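Local coordinates for peptidase S9 prolyl oligopeptidase catalytic domain-containing protein (Pyrococcus horikoshii, PDB 4HXF) that probably hydrolyses peptides as an acylaminoacyl peptidase, a serine protease of the prolyl oligopeptidase family that compartmentalizes itself by assembling into a hexamer, at residues K9-F14 against T32-E37; A15-P20 against T336-L341; I491-T496 against P527-K532. All blocks are in the same frame, centred on the assembly; numbering follows the deposited sequence.

Interaction 1: K9-F14 against T32-E37; sequences KTFTKF and TKANLE
Thr-12 and Ala-34 mark the closest approach of the two backbones, with their CA atoms 5.2 Å apart, where the 3-10 turn 10-12 lies beside the end of strand 26-35. The turn is tied internally by Thr-12 N to Lys-9 O. No direct hydrogen bond joins the segments, and water fills in. One water donates to Phe-14 O at 2.7 Å, accepts from Ala-34 N and makes a weak bond to Thr-12 O. The other lies 2.7 Å from Ala-34 O and within reach of Thr-12 O, but it has more acceptors around it than protons to give, so its bonding is not settled. Strand 26-35 belongs to the first four-stranded antiparallel sheet of the beta-propeller, whereas Phe-11 and Lys-9 also lean on Met-590 of helix 586-605 in the hydrolase domain, so the turn is wedged between the two domains. Thr-12 CB rests 3.5 Å from Ala-34 O. Thr-12 CG2 lies over the rim of one face of the Phe-11 ring, 3.5 Å above the plane, and also borders Leu-36 CB. Phe-11 CE2 approaches Ala-34 CB obliquely at 4.2 Å. Farther out, Leu-36 CD2 presses against the methylenes of the extended Lys-9 side chain, nearest at Lys-9 CD (3.9 Å), the two side chains crossing at about a right angle. At the other end, bends at chi2 and chi3 bring Lys-33 CE to 3.4 Å from Phe-14 O. A further bend at chi4 places NZ, which forms a salt bridge with Glu-163 of the second subunit and a hydrogen bond to Gly-161 O of the same subunit. The lysine side chain also lies near Glu-42, which binds magnesium in a structure of this protein, though no ion is bound to it in this chain.

Interaction 2: A15-P20 against T336-L341; sequences AYLSDP and TDYNGL
Asn-339 and Ala-15 are joined by a pair of hydrogen bonds in which one side-chain amide meets both polar atoms of a single residue's backbone. Ala-15 N donates to Asn-339 OD1 at 2.8 Å, nearly straight at 174° and directed at an in-plane lone pair. In return Asn-339 ND2 donates to Ala-15 O at 3.0 Å, again on a lone pair and close to the plane of the asparagine amide, so the two bonds together fix the rotation of that amide. The first torsion, with CG anti to the carbonyl carbon (chi1 -61°), carries the amide carbon to the side of Ala-15. Asn-339 stands at the N-cap position of helix 340-343, yet its side chain makes no capping bond and is spent on Ala-15. Next to this pair, Ala-15 CB packs against Tyr-338 CB at 3.6 Å. Leu-17 CD2 lies over one face of the Tyr-338 ring in a CH-pi contact, 4.3 Å from the ring centroid, while Leu-17 CD1 touches Thr-336 OG1 at 3.7 Å. The polar ends are held by others: Tyr-338 OH by Tyr-29 OH, Thr-336 OG1 by Glu-324. A type I turn from Asp-337 to Gly-340 presents Tyr-338 and Asn-339 to segment 15-20. Strand 16-23 is the first of the propeller and segment 336-341 follows its last strand, 332-334; the contact thus joins the first blade to the turn that follows the last, and Leu-17 also touches Leu-315 on strand 312-317.

Interaction 3: I491-T496 against P527-K532; sequences ISYWLT and PLFYAK. With Y3A (N-[(benzyloxy)carbonyl]glycyl-N-[(2S,3R)-4-chloro-3-hydroxy-1-phenylbutan-2-yl]glycinamide), chain B.
Ile-491 meets Pro-527 through its carbonyl, with Ile-491 O 3.9 Å from Pro-527 CG, and turns its side chain the other way: Ile-491 CD1 lies 3.9 Å from CB4 of the bound inhibitor. Ile-491 CG2 sits over the centre of one face of the Trp-494 ring. Ser-492 O accepts a hydrogen bond from Leu-528 N at 2.9 Å and 163°, with the donor slightly tilted from the carbonyl plane. The preceding Pro-527 N has no hydrogen to offer, and the proline packs its CD beside the same oxygen. Ser-492 OG is hydrogen-bonded to Gln-553 O. Tyr-493, the N-cap residue of helix 494-500, has CG anti to the backbone N (chi1 -173°), and its ring receives the edge of Phe-529 in a T-shaped stack. The centroids of the Tyr-493 and Phe-529 rings are 5.0 Å apart with planes at 77°, and Phe-529 CE1 comes to 3.5 Å from Tyr-493 CE1. Leu-495 CA lies over the opposite tyrosine face, and Tyr-493 OH is hydrogen-bonded to its counterpart on the third subunit. Trp-494 offers its edge to the inhibitor, CZ3 lying 3.9 Å from the ligand's CE2. With Ile-491 it lines the pocket beside the phenylbutanyl ring, and segment 527-532 packs against the chain between them. Pro-527 rests on Tyr-470 and Asn-473 of helix 467-478, Ser-492 on Phe-557 of helix 552-563, and Phe-529 on Arg-523 of helix 521-524.

Interactions 1 and 2 share one corner of the propeller, their centres about 13 Å apart, and draw on neighbouring antiparallel strands, 26-35 and 16-23 respectively. They touch directly: Tyr-16 OH probably hydrogen-bonds Phe-11 O at 2.6 Å, and Thr-32 N probably hydrogen-bonds Tyr-16 O at 2.8 Å. Both also meet the second subunit. Interaction 3 belongs to the hydrolase domain and faces the third subunit; its centre is about 36 Å from that of interaction 1 and about 42 Å from that of interaction 2. It alone borders the inhibitor pocket, which also includes Ser-466 and His-578, probably the serine and histidine of a Ser-His-Asp triad.

Interaction 1: K9-F14 against T32-E37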
loop_
_atom_site.group_PDB
_atom_site.type_symbol
_atom_site.label_atom_id
_atom_site.label_comp_id
_atom_site.label_asym_id
_atom_site.label_seq_id
_atom_site.Cartn_x
_atom_site.Cartn_y
_atom_site.Cartn_z
ATOM N N LYS A 9 -14.765 3.670 31.857
ATOM C CA LYS A 9 -14.714 2.574 30.860
ATOM C C LYS A 9 -15.778 1.539 31.108
ATOM O O LYS A 9 -15.922 0.658 30.310
ATOM C CB LYS A 9 -13.343 1.873 30.902
ATOM C CG LYS A 9 -12.180 2.790 30.650
ATOM C CD LYS A 9 -10.901 1.996 30.578
ATOM C CE LYS A 9 -9.839 2.985 30.134
ATOM N NZ LYS A 9 -8.455 2.495 30.487
ATOM N N THR A 10 -16.465 1.601 32.234
ATOM C CA THR A 10 -17.379 0.493 32.557
ATOM C C THR A 10 -18.475 0.233 31.463
ATOM O O THR A 10 -18.858 -0.939 31.263
ATOM C CB THR A 10 -18.086 0.682 33.905
ATOM O OG1 THR A 10 -17.119 1.152 34.843
ATOM C CG2 THR A 10 -18.742 -0.584 34.388
ATOM N N PHE A 11 -18.844 1.287 30.749
ATOM C CA PHE A 11 -19.951 1.205 29.741
ATOM C C PHE A 11 -19.518 0.227 28.638
ATOM O O PHE A 11 -20.366 -0.362 27.975
ATOM C CB PHE A 11 -20.293 2.552 29.171
ATOM C CG PHE A 11 -19.308 3.057 28.228
ATOM C CD1 PHE A 11 -18.178 3.751 28.688
ATOM C CD2 PHE A 11 -19.511 2.934 26.849
ATOM C CE1 PHE A 11 -17.216 4.212 27.812
ATOM C CE2 PHE A 11 -18.546 3.426 25.959
ATOM C CZ PHE A 11 -17.413 4.096 26.427
ATOM N N THR A 12 -18.236 -0.013 28.496
ATOM C CA THR A 12 -17.767 -0.920 27.467
ATOM C C THR A 12 -17.972 -2.367 27.796
ATOM O O THR A 12 -17.779 -3.186 26.956
ATOM C CB THR A 12 -16.302 -0.687 27.073
ATOM O OG1 THR A 12 -15.404 -1.101 28.097
ATOM C CG2 THR A 12 -16.059 0.827 26.626
ATOM N N LYS A 13 -18.232 -2.682 29.053
ATOM C CA LYS A 13 -18.318 -4.068 29.534
ATOM C C LYS A 13 -19.761 -4.552 29.298
ATOM O O LYS A 13 -20.028 -5.750 29.483
ATOM C CB LYS A 13 -17.918 -4.129 31.000
ATOM C CG LYS A 13 -16.441 -3.728 31.148
ATOM C CD LYS A 13 -15.850 -3.912 32.547
ATOM N N PHE A 14 -20.722 -3.685 28.972
ATOM C CA PHE A 14 -22.110 -4.136 28.816
ATOM C C PHE A 14 -22.434 -4.620 27.411
ATOM O O PHE A 14 -21.952 -4.092 26.404
ATOM C CB PHE A 14 -23.151 -3.076 29.227
ATOM C CG PHE A 14 -22.851 -2.425 30.553
ATOM C CD1 PHE A 14 -23.135 -1.105 30.788
ATOM C CD2 PHE A 14 -22.364 -3.166 31.620
ATOM C CE1 PHE A 14 -22.847 -0.467 32.034
ATOM C CE2 PHE A 14 -22.047 -2.520 32.856
ATOM C CZ PHE A 14 -22.315 -1.169 33.054
ATOM N N THR A 32 -24.741 -5.469 20.377
ATOM C CA THR A 32 -23.727 -4.450 20.142
ATOM C C THR A 32 -22.757 -4.363 21.288
ATOM O O THR A 32 -23.194 -4.383 22.418
ATOM C CB THR A 32 -24.326 -3.059 19.874
ATOM O OG1 THR A 32 -25.222 -3.197 18.715
ATOM C CG2 THR A 32 -23.248 -1.943 19.654
ATOM N N LYS A 33 -21.476 -4.272 20.945
ATOM C CA LYS A 33 -20.403 -4.069 21.869
ATOM C C LYS A 33 -19.607 -2.840 21.523
ATOM O O LYS A 33 -19.321 -2.672 20.343
ATOM C CB LYS A 33 -19.479 -5.267 21.878
ATOM C CG LYS A 33 -20.187 -6.516 22.450
ATOM C CD LYS A 33 -20.656 -6.472 23.930
ATOM C CE LYS A 33 -19.633 -6.113 24.936
ATOM N NZ LYS A 33 -18.612 -7.063 24.968
ATOM N N ALA A 34 -19.243 -2.032 22.508
ATOM C CA ALA A 34 -18.309 -0.926 22.320
ATOM C C ALA A 34 -16.917 -1.464 22.559
ATOM O O ALA A 34 -16.532 -1.792 23.729
ATOM C CB ALA A 34 -18.675 0.163 23.335
ATOM N N ASN A 35 -16.111 -1.506 21.476
ATOM C CA ASN A 35 -14.744 -2.019 21.557
ATOM C C ASN A 35 -13.786 -0.839 21.698
ATOM O O ASN A 35 -13.613 -0.049 20.757
ATOM C CB ASN A 35 -14.433 -2.840 20.368
ATOM C CG ASN A 35 -13.019 -3.414 20.394
ATOM O OD1 ASN A 35 -12.097 -2.845 20.982
ATOM N ND2 ASN A 35 -12.869 -4.613 19.787
ATOM N N LEU A 36 -13.298 -0.636 22.877
ATOM C CA LEU A 36 -12.448 0.555 23.148
ATOM C C LEU A 36 -11.126 0.525 22.446
ATOM O O LEU A 36 -10.665 1.546 21.906
ATOM C CB LEU A 36 -12.241 0.661 24.659
ATOM C CG LEU A 36 -11.645 1.939 25.218
ATOM C CD1 LEU A 36 -12.369 3.247 24.761
ATOM C CD2 LEU A 36 -11.686 1.767 26.763
ATOM N N GLU A 37 -10.563 -0.682 22.311
ATOM C CA GLU A 37 -9.254 -0.853 21.667
ATOM C C GLU A 37 -9.303 -0.526 20.196
ATOM O O GLU A 37 -8.429 0.178 19.716
ATOM C CB GLU A 37 -8.684 -2.273 21.902
ATOM C CG GLU A 37 -8.359 -2.558 23.356
ATOM C CD GLU A 37 -9.578 -2.673 24.263
ATOM O OE1 GLU A 37 -10.682 -3.206 23.848
ATOM O OE2 GLU A 37 -9.397 -2.204 25.425
HETATM O O HOH W 1 -19.904 -2.770 25.174
HETATM O O HOH W 2 -16.139 -4.221 24.835
#

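Interaction 2: A15-P20 against T336-L341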
loop_
_atom_site.group_PDB
_atom_site.type_symbol
_atom_site.label_atom_id
_atom_site.label_comp_id
_atom_site.label_asym_id
_atom_site.label_seq_id
_atom_site.Cartn_x
_atom_site.Cartn_y
_atom_site.Cartn_z
ATOM N N ALA A 15 -23.396 -5.528 27.336
ATOM C CA ALA A 15 -23.972 -5.946 26.037
ATOM C C ALA A 15 -25.146 -5.116 25.784
ATOM O O ALA A 15 -25.997 -5.024 26.680
ATOM C CB ALA A 15 -24.368 -7.472 26.081
ATOM N N TYR A 16 -25.269 -4.543 24.549
ATOM C CA TYR A 16 -26.344 -3.641 24.251
ATOM C C TYR A 16 -27.233 -4.332 23.174
ATOM O O TYR A 16 -26.776 -4.682 22.094
ATOM C CB TYR A 16 -25.888 -2.343 23.768
ATOM C CG TYR A 16 -25.072 -1.607 24.757
ATOM C CD1 TYR A 16 -23.688 -1.652 24.758
ATOM C CD2 TYR A 16 -25.698 -0.850 25.763
ATOM C CE1 TYR A 16 -22.994 -0.982 25.746
ATOM C CE2 TYR A 16 -24.933 -0.220 26.739
ATOM C CZ TYR A 16 -23.610 -0.284 26.724
ATOM O OH TYR A 16 -22.886 0.402 27.717
ATOM N N LEU A 17 -28.478 -4.525 23.517
ATOM C CA LEU A 17 -29.408 -5.188 22.623
ATOM C C LEU A 17 -30.368 -4.191 21.959
ATOM O O LEU A 17 -30.885 -3.230 22.605
ATOM C CB LEU A 17 -30.274 -6.218 23.331
ATOM C CG LEU A 17 -29.611 -7.337 24.139
ATOM C CD1 LEU A 17 -30.670 -8.288 24.666
ATOM C CD2 LEU A 17 -28.476 -7.984 23.321
ATOM N N SER A 18 -30.686 -4.483 20.706
ATOM C CA SER A 18 -31.629 -3.618 19.953
ATOM C C SER A 18 -32.338 -4.366 18.830
ATOM O O SER A 18 -31.983 -5.510 18.472
ATOM C CB SER A 18 -30.895 -2.454 19.324
ATOM O OG SER A 18 -29.950 -2.889 18.341
ATOM N N ASP A 19 -33.403 -3.743 18.308
ATOM C CA ASP A 19 -34.046 -4.159 17.009
ATOM C C ASP A 19 -34.603 -5.607 17.095
ATOM O O ASP A 19 -34.268 -6.440 16.264
ATOM C CB ASP A 19 -33.170 -3.914 15.811
ATOM C CG ASP A 19 -33.965 -3.783 14.432
ATOM O OD1 ASP A 19 -35.214 -3.833 14.557
ATOM O OD2 ASP A 19 -33.199 -3.630 13.454
ATOM N N PRO A 20 -35.431 -5.927 18.086
ATOM C CA PRO A 20 -36.056 -7.221 18.183
ATOM C C PRO A 20 -37.041 -7.464 17.003
ATOM O O PRO A 20 -37.868 -6.623 16.715
ATOM C CB PRO A 20 -36.757 -7.173 19.514
ATOM C CG PRO A 20 -37.122 -5.758 19.658
ATOM C CD PRO A 20 -35.985 -5.002 19.120
ATOM N N THR A 336 -33.281 -13.494 27.936
ATOM C CA THR A 336 -31.784 -13.317 27.839
ATOM C C THR A 336 -31.303 -12.812 29.200
ATOM O O THR A 336 -32.033 -12.122 29.951
ATOM C CB THR A 336 -31.307 -12.417 26.725
ATOM O OG1 THR A 336 -31.672 -11.042 26.972
ATOM C CG2 THR A 336 -31.784 -12.798 25.331
ATOM N N ASP A 337 -30.002 -13.002 29.470
ATOM C CA ASP A 337 -29.396 -12.499 30.634
ATOM C C ASP A 337 -27.913 -12.104 30.319
ATOM O O ASP A 337 -26.961 -12.544 30.975
ATOM C CB ASP A 337 -29.387 -13.502 31.772
ATOM C CG ASP A 337 -29.037 -12.864 33.100
ATOM O OD1 ASP A 337 -29.216 -11.653 33.274
ATOM O OD2 ASP A 337 -28.568 -13.622 33.975
ATOM N N TYR A 338 -27.745 -11.341 29.248
ATOM C CA TYR A 338 -26.399 -10.992 28.761
ATOM C C TYR A 338 -25.520 -10.333 29.781
ATOM O O TYR A 338 -24.352 -10.693 29.878
ATOM C CB TYR A 338 -26.429 -10.085 27.531
ATOM C CG TYR A 338 -26.691 -10.817 26.239
ATOM C CD1 TYR A 338 -27.967 -11.069 25.799
ATOM C CD2 TYR A 338 -25.659 -11.372 25.526
ATOM C CE1 TYR A 338 -28.244 -11.757 24.636
ATOM C CE2 TYR A 338 -25.923 -12.137 24.393
ATOM C CZ TYR A 338 -27.197 -12.279 23.931
ATOM O OH TYR A 338 -27.423 -13.019 22.821
ATOM N N ASN A 339 -26.086 -9.431 30.613
ATOM C CA ASN A 339 -25.287 -8.684 31.580
ATOM C C ASN A 339 -25.331 -9.203 33.009
ATOM O O ASN A 339 -24.883 -8.564 33.930
ATOM C CB ASN A 339 -25.589 -7.182 31.514
ATOM C CG ASN A 339 -25.282 -6.574 30.145
ATOM O OD1 ASN A 339 -24.188 -6.739 29.684
ATOM N ND2 ASN A 339 -26.275 -5.925 29.515
ATOM N N GLY A 340 -25.957 -10.388 33.130
ATOM C CA GLY A 340 -26.156 -10.993 34.448
ATOM C C GLY A 340 -24.883 -11.264 35.207
ATOM O O GLY A 340 -24.845 -11.075 36.442
ATOM N N LEU A 341 -23.835 -11.699 34.521
ATOM C CA LEU A 341 -22.589 -11.988 35.216
ATOM C C LEU A 341 -21.863 -10.742 35.594
ATOM O O LEU A 341 -21.274 -10.683 36.693
ATOM C CB LEU A 341 -21.715 -12.965 34.425
ATOM C CG LEU A 341 -22.335 -14.332 34.031
ATOM C CD1 LEU A 341 -21.359 -15.214 33.283
ATOM C CD2 LEU A 341 -22.837 -15.045 35.290
#

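Interaction 3: I491-T496 against P527-K532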
loop_
_atom_site.group_PDB
_atom_site.type_symbol
_atom_site.label_atom_id
_atom_site.label_comp_id
_atom_site.label_asym_id
_atom_site.label_seq_id
_atom_site.Cartn_x
_atom_site.Cartn_y
_atom_site.Cartn_z
ATOM N N ILE A 491 -28.701 25.174 25.180
ATOM C CA ILE A 491 -29.092 26.467 24.666
ATOM C C ILE A 491 -28.739 27.557 25.641
ATOM O O ILE A 491 -29.034 27.473 26.808
ATOM C CB ILE A 491 -30.636 26.493 24.384
ATOM C CG1 ILE A 491 -31.068 25.403 23.432
ATOM C CG2 ILE A 491 -31.034 27.898 23.852
ATOM C CD1 ILE A 491 -31.725 24.191 24.178
ATOM N N SER A 492 -28.064 28.568 25.109
ATOM C CA SER A 492 -27.816 29.856 25.742
ATOM C C SER A 492 -28.608 31.026 25.116
ATOM O O SER A 492 -28.812 31.997 25.851
ATOM C CB SER A 492 -26.333 30.275 25.880
ATOM O OG SER A 492 -25.708 30.468 24.636
ATOM N N TYR A 493 -28.957 30.930 23.836
ATOM C CA TYR A 493 -29.696 31.965 23.185
ATOM C C TYR A 493 -30.727 31.473 22.240
ATOM O O TYR A 493 -30.399 30.888 21.175
ATOM C CB TYR A 493 -28.717 32.945 22.467
ATOM C CG TYR A 493 -29.274 34.204 21.850
ATOM C CD1 TYR A 493 -30.555 34.718 22.244
ATOM C CD2 TYR A 493 -28.566 34.985 20.984
ATOM C CE1 TYR A 493 -31.070 35.874 21.725
ATOM C CE2 TYR A 493 -29.067 36.137 20.467
ATOM C CZ TYR A 493 -30.342 36.603 20.807
ATOM O OH TYR A 493 -30.804 37.768 20.343
ATOM N N TRP A 494 -32.020 31.662 22.588
ATOM C CA TRP A 494 -33.054 31.136 21.726
ATOM C C TRP A 494 -33.080 31.694 20.315
ATOM O O TRP A 494 -33.530 30.976 19.372
ATOM C CB TRP A 494 -34.444 31.266 22.375
ATOM C CG TRP A 494 -34.543 30.427 23.611
ATOM C CD1 TRP A 494 -34.636 30.856 24.920
ATOM C CD2 TRP A 494 -34.635 28.986 23.639
ATOM N NE1 TRP A 494 -34.755 29.747 25.755
ATOM C CE2 TRP A 494 -34.691 28.613 25.023
ATOM C CE3 TRP A 494 -34.593 28.012 22.681
ATOM C CZ2 TRP A 494 -34.823 27.292 25.443
ATOM C CZ3 TRP A 494 -34.727 26.689 23.099
ATOM C CH2 TRP A 494 -34.801 26.351 24.457
ATOM N N LEU A 495 -32.682 32.927 20.075
ATOM C CA LEU A 495 -32.863 33.459 18.752
ATOM C C LEU A 495 -31.974 32.730 17.757
ATOM O O LEU A 495 -32.398 32.407 16.637
ATOM C CB LEU A 495 -32.554 34.963 18.639
ATOM C CG LEU A 495 -32.970 35.608 17.333
ATOM C CD1 LEU A 495 -34.458 35.544 17.031
ATOM C CD2 LEU A 495 -32.605 37.067 17.228
ATOM N N THR A 496 -30.724 32.386 18.148
ATOM C CA THR A 496 -29.885 31.591 17.257
ATOM C C THR A 496 -30.338 30.152 17.117
ATOM O O THR A 496 -30.049 29.469 16.134
ATOM C CB THR A 496 -28.386 31.706 17.596
ATOM O OG1 THR A 496 -28.176 31.120 18.871
ATOM C CG2 THR A 496 -27.985 33.192 17.557
ATOM N N PRO A 527 -30.235 32.325 28.770
ATOM C CA PRO A 527 -29.105 32.467 29.751
ATOM C C PRO A 527 -28.012 33.487 29.344
ATOM O O PRO A 527 -27.489 34.127 30.245
ATOM C CB PRO A 527 -28.526 31.058 29.860
ATOM C CG PRO A 527 -29.721 30.177 29.531
ATOM C CD PRO A 527 -30.567 30.917 28.569
ATOM N N LEU A 528 -27.745 33.590 28.048
ATOM C CA LEU A 528 -26.684 34.471 27.574
ATOM C C LEU A 528 -26.782 35.857 28.165
ATOM O O LEU A 528 -25.764 36.454 28.572
ATOM C CB LEU A 528 -26.650 34.535 26.027
ATOM C CG LEU A 528 -25.420 35.237 25.451
ATOM C CD1 LEU A 528 -24.239 34.339 25.652
ATOM C CD2 LEU A 528 -25.639 35.457 23.909
ATOM N N PHE A 529 -27.983 36.381 28.253
ATOM C CA PHE A 529 -28.180 37.766 28.654
ATOM C C PHE A 529 -27.985 37.995 30.164
ATOM O O PHE A 529 -27.918 39.159 30.637
ATOM C CB PHE A 529 -29.534 38.237 28.226
ATOM C CG PHE A 529 -29.642 38.338 26.793
ATOM C CD1 PHE A 529 -29.957 37.272 26.020
ATOM C CD2 PHE A 529 -29.177 39.493 26.154
ATOM C CE1 PHE A 529 -29.934 37.335 24.665
ATOM C CE2 PHE A 529 -29.112 39.589 24.750
ATOM C CZ PHE A 529 -29.549 38.486 23.994
ATOM N N TYR A 530 -27.917 36.913 30.928
ATOM C CA TYR A 530 -27.735 36.952 32.377
ATOM C C TYR A 530 -26.442 36.394 32.833
ATOM O O TYR A 530 -26.239 36.076 34.012
ATOM C CB TYR A 530 -28.880 36.099 33.014
ATOM C CG TYR A 530 -30.297 36.587 32.637
ATOM C CD1 TYR A 530 -30.973 36.039 31.546
ATOM C CD2 TYR A 530 -31.039 37.366 33.488
ATOM C CE1 TYR A 530 -32.250 36.405 31.235
ATOM C CE2 TYR A 530 -32.398 37.683 33.200
ATOM C CZ TYR A 530 -32.975 37.162 32.059
ATOM O OH TYR A 530 -34.238 37.631 31.731
ATOM N N ALA A 531 -25.505 36.253 31.874
ATOM C CA ALA A 531 -24.138 35.742 32.182
ATOM C C ALA A 531 -23.458 36.427 33.354
ATOM O O ALA A 531 -22.726 35.758 34.065
ATOM C CB ALA A 531 -23.321 35.901 30.901
ATOM N N LYS A 532 -23.661 37.726 33.535
ATOM C CA LYS A 532 -23.010 38.437 34.653
ATOM C C LYS A 532 -23.338 37.839 36.031
ATOM O O LYS A 532 -22.606 37.999 36.968
ATOM C CB LYS A 532 -23.245 39.954 34.572
ATOM C CG LYS A 532 -24.666 40.312 34.872
ATOM C CD LYS A 532 -24.977 41.829 34.868
ATOM C CE LYS A 532 -26.501 42.042 34.596
HETATM N N3 Y3A B . -36.659 16.622 20.273
HETATM C CA3 Y3A B . -36.542 17.955 20.893
HETATM C C3 Y3A B . -35.042 18.264 20.897
HETATM O O3 Y3A B . -34.179 17.766 20.202
HETATM C C4 Y3A B . -32.547 18.401 23.204
HETATM O O4 Y3A B . -33.298 18.401 24.363
HETATM C CA4 Y3A B . -33.160 19.410 22.250
HETATM N N4 Y3A B . -34.600 19.055 22.156
HETATM C CB4 Y3A B . -33.266 20.870 22.782
HETATM C CG4 Y3A B . -33.893 21.819 21.815
HETATM C CD1 Y3A B . -33.357 22.165 20.566
HETATM C CD2 Y3A B . -35.057 22.479 22.186
HETATM C CE1 Y3A B . -33.953 23.069 19.707
HETATM C CE2 Y3A B . -35.674 23.384 21.335
HETATM C CZ4 Y3A B . -35.147 23.651 20.109
HETATM C C15 Y3A B . -32.023 17.070 22.546
#